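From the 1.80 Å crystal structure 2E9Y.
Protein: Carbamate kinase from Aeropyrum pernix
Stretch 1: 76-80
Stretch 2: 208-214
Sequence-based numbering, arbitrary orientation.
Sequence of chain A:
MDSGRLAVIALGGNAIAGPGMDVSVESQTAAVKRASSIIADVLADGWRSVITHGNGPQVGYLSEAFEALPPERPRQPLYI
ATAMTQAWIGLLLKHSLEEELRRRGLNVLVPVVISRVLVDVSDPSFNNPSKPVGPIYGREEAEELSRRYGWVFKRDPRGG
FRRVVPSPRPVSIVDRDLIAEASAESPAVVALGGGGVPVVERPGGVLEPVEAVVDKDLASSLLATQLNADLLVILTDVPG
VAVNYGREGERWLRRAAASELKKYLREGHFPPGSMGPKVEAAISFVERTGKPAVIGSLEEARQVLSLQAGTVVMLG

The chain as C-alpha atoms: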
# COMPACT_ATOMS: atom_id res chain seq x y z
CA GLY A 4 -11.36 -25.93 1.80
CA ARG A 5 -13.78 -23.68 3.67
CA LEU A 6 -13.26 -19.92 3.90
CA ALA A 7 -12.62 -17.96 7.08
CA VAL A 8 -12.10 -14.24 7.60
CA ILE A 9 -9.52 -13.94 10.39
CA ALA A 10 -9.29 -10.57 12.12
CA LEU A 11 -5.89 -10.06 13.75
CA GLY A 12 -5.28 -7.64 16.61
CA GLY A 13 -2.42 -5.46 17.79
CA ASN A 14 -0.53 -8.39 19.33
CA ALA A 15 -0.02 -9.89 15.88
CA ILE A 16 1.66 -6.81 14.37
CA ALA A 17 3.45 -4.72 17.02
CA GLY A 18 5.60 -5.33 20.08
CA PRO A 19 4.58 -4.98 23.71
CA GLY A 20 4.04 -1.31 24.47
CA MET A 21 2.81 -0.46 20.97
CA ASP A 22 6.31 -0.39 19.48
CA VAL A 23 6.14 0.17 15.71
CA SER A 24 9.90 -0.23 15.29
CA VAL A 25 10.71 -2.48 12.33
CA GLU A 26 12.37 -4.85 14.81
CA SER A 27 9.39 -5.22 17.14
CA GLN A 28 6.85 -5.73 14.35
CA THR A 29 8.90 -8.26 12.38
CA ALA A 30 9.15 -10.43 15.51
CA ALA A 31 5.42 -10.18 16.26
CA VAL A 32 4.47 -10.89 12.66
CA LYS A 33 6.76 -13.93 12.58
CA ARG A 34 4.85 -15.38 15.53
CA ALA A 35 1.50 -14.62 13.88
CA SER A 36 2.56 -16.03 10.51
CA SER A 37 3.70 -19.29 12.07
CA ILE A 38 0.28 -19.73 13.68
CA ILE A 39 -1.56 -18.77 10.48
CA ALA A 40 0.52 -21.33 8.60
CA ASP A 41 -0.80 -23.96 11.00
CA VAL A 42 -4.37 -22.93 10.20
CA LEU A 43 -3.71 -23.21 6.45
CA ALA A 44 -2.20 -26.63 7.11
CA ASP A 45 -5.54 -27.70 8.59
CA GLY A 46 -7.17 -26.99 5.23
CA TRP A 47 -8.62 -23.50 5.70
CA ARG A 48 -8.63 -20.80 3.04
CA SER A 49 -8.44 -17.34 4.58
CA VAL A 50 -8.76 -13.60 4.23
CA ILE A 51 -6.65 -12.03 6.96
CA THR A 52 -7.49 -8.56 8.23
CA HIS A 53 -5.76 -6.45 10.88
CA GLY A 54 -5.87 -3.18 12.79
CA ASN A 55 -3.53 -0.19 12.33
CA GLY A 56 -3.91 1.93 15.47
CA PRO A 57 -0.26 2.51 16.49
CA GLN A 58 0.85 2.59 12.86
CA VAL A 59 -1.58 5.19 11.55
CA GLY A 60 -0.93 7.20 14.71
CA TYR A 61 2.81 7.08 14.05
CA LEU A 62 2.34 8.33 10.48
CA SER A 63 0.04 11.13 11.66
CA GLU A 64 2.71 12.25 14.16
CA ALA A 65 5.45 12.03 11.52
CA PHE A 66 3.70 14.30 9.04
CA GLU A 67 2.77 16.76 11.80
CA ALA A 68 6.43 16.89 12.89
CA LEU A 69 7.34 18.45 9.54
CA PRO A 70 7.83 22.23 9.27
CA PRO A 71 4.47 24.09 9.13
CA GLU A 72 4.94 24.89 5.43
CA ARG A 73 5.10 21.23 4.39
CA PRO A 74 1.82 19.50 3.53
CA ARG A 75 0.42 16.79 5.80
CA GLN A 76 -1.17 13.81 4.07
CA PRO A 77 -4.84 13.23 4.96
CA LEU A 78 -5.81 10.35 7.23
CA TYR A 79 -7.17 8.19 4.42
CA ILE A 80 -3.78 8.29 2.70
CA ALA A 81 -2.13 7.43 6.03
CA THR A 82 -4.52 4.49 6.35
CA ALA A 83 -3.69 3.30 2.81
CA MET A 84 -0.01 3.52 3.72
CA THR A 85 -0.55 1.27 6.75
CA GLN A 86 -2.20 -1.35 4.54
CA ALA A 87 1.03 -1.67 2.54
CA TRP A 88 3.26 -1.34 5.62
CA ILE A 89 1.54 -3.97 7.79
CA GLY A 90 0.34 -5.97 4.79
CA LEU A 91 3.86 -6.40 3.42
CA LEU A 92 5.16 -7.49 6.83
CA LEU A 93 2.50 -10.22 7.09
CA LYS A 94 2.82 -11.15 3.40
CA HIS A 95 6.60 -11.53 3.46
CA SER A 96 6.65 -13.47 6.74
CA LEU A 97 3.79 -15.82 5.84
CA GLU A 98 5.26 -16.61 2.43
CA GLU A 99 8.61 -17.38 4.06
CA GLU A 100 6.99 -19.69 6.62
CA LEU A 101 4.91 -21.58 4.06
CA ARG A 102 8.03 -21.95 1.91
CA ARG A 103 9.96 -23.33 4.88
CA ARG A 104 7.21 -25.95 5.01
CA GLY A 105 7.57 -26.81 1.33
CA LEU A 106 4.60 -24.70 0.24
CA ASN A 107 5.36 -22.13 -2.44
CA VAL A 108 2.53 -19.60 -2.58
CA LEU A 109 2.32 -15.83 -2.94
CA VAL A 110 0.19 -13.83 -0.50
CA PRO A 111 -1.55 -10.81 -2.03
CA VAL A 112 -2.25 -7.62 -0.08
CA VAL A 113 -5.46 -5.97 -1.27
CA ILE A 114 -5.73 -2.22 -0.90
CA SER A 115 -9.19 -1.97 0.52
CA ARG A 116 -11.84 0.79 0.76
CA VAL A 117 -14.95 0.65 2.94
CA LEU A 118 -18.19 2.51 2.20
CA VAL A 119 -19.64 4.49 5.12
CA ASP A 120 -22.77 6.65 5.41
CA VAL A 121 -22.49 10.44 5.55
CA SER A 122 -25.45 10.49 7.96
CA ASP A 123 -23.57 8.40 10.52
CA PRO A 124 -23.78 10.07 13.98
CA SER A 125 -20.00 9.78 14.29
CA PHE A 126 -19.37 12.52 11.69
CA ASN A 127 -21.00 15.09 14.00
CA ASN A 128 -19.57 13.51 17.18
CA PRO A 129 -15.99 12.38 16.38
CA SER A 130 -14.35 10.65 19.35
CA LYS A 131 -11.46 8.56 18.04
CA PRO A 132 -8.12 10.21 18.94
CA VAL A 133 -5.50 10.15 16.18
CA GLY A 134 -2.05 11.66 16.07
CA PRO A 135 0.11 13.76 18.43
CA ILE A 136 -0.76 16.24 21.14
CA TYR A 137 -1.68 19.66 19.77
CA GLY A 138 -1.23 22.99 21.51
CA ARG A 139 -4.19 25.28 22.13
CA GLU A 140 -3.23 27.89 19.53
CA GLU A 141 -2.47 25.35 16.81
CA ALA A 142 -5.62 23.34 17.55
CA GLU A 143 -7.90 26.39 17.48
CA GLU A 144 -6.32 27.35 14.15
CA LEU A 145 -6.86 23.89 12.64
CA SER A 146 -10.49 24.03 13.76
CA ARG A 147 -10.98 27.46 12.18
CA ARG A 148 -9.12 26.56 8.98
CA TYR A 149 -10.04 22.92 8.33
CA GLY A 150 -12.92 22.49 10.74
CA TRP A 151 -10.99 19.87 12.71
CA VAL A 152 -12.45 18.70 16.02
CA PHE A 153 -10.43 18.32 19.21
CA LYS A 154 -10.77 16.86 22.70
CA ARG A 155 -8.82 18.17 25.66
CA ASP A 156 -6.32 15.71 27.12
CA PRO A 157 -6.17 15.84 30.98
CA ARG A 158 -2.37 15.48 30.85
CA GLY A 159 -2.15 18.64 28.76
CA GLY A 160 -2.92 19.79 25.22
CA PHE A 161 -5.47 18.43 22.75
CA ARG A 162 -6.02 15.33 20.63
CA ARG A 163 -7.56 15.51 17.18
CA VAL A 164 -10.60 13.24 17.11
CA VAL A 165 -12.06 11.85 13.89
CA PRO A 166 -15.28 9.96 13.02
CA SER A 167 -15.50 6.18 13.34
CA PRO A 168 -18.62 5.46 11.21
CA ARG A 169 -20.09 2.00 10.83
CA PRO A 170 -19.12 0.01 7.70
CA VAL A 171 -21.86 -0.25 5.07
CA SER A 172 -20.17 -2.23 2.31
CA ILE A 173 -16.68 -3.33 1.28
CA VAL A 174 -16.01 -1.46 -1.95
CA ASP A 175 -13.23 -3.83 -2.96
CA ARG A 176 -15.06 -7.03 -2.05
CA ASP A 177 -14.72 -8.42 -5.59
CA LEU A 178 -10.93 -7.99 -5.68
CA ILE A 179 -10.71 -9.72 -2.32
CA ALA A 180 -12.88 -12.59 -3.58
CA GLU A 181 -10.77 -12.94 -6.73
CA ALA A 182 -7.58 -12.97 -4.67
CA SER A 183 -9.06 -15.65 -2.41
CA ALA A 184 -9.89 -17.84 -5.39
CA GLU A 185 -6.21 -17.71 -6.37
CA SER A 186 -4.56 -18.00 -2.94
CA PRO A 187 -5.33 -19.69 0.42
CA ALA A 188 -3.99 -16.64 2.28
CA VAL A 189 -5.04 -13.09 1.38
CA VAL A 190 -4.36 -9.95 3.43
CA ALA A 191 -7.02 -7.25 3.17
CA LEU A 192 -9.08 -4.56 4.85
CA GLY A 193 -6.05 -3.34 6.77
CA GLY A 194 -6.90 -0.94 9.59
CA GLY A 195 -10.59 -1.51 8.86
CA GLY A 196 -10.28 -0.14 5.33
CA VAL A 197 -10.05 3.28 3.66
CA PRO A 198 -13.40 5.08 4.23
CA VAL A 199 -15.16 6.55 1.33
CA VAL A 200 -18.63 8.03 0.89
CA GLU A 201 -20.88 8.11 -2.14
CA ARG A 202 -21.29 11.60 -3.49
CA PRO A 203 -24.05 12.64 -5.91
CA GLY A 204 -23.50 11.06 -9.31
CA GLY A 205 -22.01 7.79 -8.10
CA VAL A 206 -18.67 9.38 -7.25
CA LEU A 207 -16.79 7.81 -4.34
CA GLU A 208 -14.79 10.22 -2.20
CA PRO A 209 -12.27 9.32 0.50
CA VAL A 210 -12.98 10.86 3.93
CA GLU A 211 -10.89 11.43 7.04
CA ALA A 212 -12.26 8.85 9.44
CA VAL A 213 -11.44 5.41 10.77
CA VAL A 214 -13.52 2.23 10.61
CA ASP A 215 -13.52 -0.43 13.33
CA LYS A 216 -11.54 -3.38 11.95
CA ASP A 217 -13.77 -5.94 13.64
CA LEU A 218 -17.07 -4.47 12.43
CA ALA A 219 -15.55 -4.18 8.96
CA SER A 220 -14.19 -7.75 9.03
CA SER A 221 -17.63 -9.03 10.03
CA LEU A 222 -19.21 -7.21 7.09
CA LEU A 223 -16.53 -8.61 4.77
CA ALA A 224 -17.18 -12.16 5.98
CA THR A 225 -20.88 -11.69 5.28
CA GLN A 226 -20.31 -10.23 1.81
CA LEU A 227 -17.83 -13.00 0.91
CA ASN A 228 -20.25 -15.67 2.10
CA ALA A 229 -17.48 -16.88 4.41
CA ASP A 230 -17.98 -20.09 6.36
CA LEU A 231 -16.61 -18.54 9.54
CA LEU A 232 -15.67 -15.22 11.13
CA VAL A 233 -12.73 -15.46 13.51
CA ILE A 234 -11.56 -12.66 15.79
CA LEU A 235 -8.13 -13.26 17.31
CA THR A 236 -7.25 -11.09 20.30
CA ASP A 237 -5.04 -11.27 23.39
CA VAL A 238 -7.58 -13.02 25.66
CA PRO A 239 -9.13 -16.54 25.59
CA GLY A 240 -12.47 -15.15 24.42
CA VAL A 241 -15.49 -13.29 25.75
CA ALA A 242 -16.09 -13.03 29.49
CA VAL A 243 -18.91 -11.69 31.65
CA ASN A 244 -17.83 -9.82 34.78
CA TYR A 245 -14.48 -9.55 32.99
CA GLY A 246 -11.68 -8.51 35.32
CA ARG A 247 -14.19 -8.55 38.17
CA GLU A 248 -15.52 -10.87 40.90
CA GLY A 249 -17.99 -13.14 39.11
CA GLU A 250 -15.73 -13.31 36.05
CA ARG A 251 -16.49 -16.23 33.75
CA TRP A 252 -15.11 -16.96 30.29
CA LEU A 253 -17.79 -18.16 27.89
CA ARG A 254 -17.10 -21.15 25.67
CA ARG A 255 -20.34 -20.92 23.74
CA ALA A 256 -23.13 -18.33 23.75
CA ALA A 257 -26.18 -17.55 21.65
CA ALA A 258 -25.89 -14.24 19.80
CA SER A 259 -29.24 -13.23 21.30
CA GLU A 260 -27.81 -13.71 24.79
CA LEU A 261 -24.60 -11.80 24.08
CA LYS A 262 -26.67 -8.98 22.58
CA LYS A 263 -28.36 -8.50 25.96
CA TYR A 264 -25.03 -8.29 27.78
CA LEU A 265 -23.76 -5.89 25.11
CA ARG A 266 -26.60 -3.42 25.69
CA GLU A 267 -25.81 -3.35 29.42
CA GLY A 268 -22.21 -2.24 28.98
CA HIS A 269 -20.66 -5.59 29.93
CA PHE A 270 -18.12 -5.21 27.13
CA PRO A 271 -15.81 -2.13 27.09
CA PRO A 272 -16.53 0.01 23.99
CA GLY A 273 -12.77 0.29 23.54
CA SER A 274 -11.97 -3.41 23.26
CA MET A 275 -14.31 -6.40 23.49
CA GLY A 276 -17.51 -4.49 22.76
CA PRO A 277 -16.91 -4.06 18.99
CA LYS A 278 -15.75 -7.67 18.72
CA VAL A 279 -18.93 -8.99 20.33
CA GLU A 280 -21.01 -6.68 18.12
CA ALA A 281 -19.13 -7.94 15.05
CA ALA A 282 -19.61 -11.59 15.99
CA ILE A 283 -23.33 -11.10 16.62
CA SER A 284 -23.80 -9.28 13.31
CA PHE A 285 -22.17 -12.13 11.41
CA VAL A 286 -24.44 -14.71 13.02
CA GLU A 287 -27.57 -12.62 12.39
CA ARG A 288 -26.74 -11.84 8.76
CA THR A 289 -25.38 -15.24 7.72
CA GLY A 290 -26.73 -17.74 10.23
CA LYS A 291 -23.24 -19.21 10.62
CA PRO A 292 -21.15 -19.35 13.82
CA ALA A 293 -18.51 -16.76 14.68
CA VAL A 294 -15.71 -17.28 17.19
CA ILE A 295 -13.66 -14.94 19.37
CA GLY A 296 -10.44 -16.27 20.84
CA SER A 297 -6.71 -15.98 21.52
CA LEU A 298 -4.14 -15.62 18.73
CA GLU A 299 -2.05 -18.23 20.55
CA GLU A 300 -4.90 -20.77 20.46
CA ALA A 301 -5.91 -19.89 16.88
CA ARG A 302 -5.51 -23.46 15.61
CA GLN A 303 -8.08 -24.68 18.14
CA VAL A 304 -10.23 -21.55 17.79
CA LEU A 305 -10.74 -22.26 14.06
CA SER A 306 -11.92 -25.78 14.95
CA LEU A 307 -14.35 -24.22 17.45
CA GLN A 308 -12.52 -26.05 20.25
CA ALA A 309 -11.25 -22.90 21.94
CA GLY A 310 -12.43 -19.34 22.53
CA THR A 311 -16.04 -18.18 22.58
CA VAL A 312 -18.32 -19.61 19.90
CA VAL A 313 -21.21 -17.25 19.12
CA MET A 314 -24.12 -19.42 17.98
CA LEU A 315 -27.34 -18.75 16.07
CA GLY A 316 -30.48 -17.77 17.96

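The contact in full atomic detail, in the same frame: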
# COMPACT_ATOMS: atom_id res chain seq x y z
N GLN A 76 -0.27 14.66 4.84
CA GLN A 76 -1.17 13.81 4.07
C GLN A 76 -2.43 13.58 4.89
O GLN A 76 -2.37 13.53 6.12
CB GLN A 76 -0.49 12.47 3.75
CG GLN A 76 0.77 12.61 2.91
CD GLN A 76 0.52 13.35 1.61
OE1 GLN A 76 -0.49 13.12 0.94
NE2 GLN A 76 1.43 14.25 1.25
N PRO A 77 -3.59 13.45 4.22
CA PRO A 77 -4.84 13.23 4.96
C PRO A 77 -4.86 11.82 5.54
O PRO A 77 -4.14 10.93 5.07
CB PRO A 77 -5.91 13.44 3.89
CG PRO A 77 -5.24 12.99 2.65
CD PRO A 77 -3.85 13.59 2.78
N LEU A 78 -5.70 11.63 6.55
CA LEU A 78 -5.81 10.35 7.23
C LEU A 78 -6.09 9.15 6.33
O LEU A 78 -5.58 8.07 6.57
CB LEU A 78 -6.90 10.44 8.31
CG LEU A 78 -7.15 9.23 9.21
CD1 LEU A 78 -5.87 8.82 9.91
CD2 LEU A 78 -8.23 9.58 10.24
N TYR A 79 -6.88 9.33 5.28
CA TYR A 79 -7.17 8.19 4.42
C TYR A 79 -5.94 7.73 3.65
O TYR A 79 -5.83 6.55 3.32
CB TYR A 79 -8.34 8.49 3.47
CG TYR A 79 -8.16 9.70 2.59
CD1 TYR A 79 -7.46 9.62 1.39
CD2 TYR A 79 -8.75 10.92 2.94
CE1 TYR A 79 -7.35 10.73 0.55
CE2 TYR A 79 -8.64 12.03 2.11
CZ TYR A 79 -7.94 11.93 0.92
OH TYR A 79 -7.84 13.02 0.10
N ILE A 80 -5.02 8.65 3.38
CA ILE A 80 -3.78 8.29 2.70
C ILE A 80 -2.89 7.57 3.73
O ILE A 80 -2.21 6.60 3.41
CB ILE A 80 -3.04 9.54 2.15
CG1 ILE A 80 -3.78 10.07 0.92
CG2 ILE A 80 -1.60 9.19 1.78
CD1 ILE A 80 -3.95 9.06 -0.18
N GLU A 208 -15.76 9.25 -2.68
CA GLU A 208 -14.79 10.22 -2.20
C GLU A 208 -14.23 9.77 -0.86
O GLU A 208 -14.98 9.49 0.07
CB GLU A 208 -15.45 11.59 -2.04
CG GLU A 208 -14.48 12.70 -1.67
CD GLU A 208 -15.20 14.02 -1.43
OE1 GLU A 208 -15.98 14.43 -2.32
OE2 GLU A 208 -14.98 14.63 -0.37
N PRO A 209 -12.90 9.71 -0.74
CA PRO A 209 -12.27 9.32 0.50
C PRO A 209 -12.57 10.35 1.58
O PRO A 209 -12.69 11.54 1.33
CB PRO A 209 -10.76 9.23 0.28
CG PRO A 209 -10.48 9.54 -1.19
CD PRO A 209 -11.87 10.19 -1.65
N VAL A 210 -12.73 9.92 2.84
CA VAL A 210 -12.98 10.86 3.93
C VAL A 210 -12.03 10.59 5.09
O VAL A 210 -11.53 9.47 5.25
CB VAL A 210 -14.44 10.76 4.45
CG1 VAL A 210 -15.40 11.22 3.37
CG2 VAL A 210 -14.76 9.34 4.88
N GLU A 211 -11.77 11.62 5.90
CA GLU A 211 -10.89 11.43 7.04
C GLU A 211 -11.69 10.86 8.19
O GLU A 211 -12.42 11.57 8.88
CB GLU A 211 -10.22 12.75 7.45
CG GLU A 211 -9.05 13.13 6.56
CD GLU A 211 -8.20 14.22 7.17
OE1 GLU A 211 -8.69 15.36 7.28
OE2 GLU A 211 -7.04 13.93 7.55
N ALA A 212 -11.56 9.56 8.38
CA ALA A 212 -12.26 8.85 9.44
C ALA A 212 -11.61 7.48 9.55
O ALA A 212 -10.80 7.10 8.71
CB ALA A 212 -13.74 8.70 9.07
N VAL A 213 -11.96 6.75 10.60
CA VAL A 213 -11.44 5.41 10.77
C VAL A 213 -12.65 4.48 10.88
O VAL A 213 -13.74 4.91 11.23
CB VAL A 213 -10.57 5.28 12.04
CG1 VAL A 213 -9.33 6.15 11.89
CG2 VAL A 213 -11.36 5.67 13.28
N VAL A 214 -12.44 3.21 10.54
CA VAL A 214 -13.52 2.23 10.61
C VAL A 214 -13.03 1.10 11.50
O VAL A 214 -11.90 0.64 11.36
CB VAL A 214 -13.87 1.70 9.20
CG1 VAL A 214 -14.90 0.59 9.30
CG2 VAL A 214 -14.38 2.84 8.34

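Residues 208-209 close a β-strand, and the chain runs on in extended form past the beginning of the helix that starts at L78, so that residues at least 130 positions apart in sequence bury 339 Å² between them. E208 takes no part; its carboxylate is hydrogen-bonded elsewhere in the structure. The contact opens with P209, whose CA-to-CB bond points toward stretch 1 and whose CB lies over one face of the Y79 ring. P209 CB sits 3.5 Å from the centroid of that ring and only 12° off its normal, the geometry of a CH-π interaction, and the same carbon comes within 3.5 Å of Y79 CD1. The tyrosine, chi1 p, presents a ring face to this proline carbon.

The CA-to-CB bond of V210 points away, and the residue contributes through its backbone instead, V210 O lying 3.8 Å from Y79 CB. At E211 the two backbones approach most closely, with E211 CA 5.2 Å from L78 CA. The CA-to-CB bond of E211 points sideways, but the side chain (chi2 t) brings its carboxylate to the start of the helix. There L78 N donates a hydrogen bond to E211 OE2, 2.8 Å long and nearly linear at 170°. An amide in the first turn of a helix has no preceding turn to supply a carbonyl acceptor, and the glutamate oxygen meets that need here. The same oxygen packs near P77, the N-cap residue, with E211 OE2 3.5 Å from P77 CA.

The CA-to-CB bond of A212 also points away, leaving its backbone to face L78: A212 N is 3.8 Å from L78 CD2. The same leucine methyl makes an apolar contact with V213, L78 CD2 lying 4.0 Å from V213 CG1.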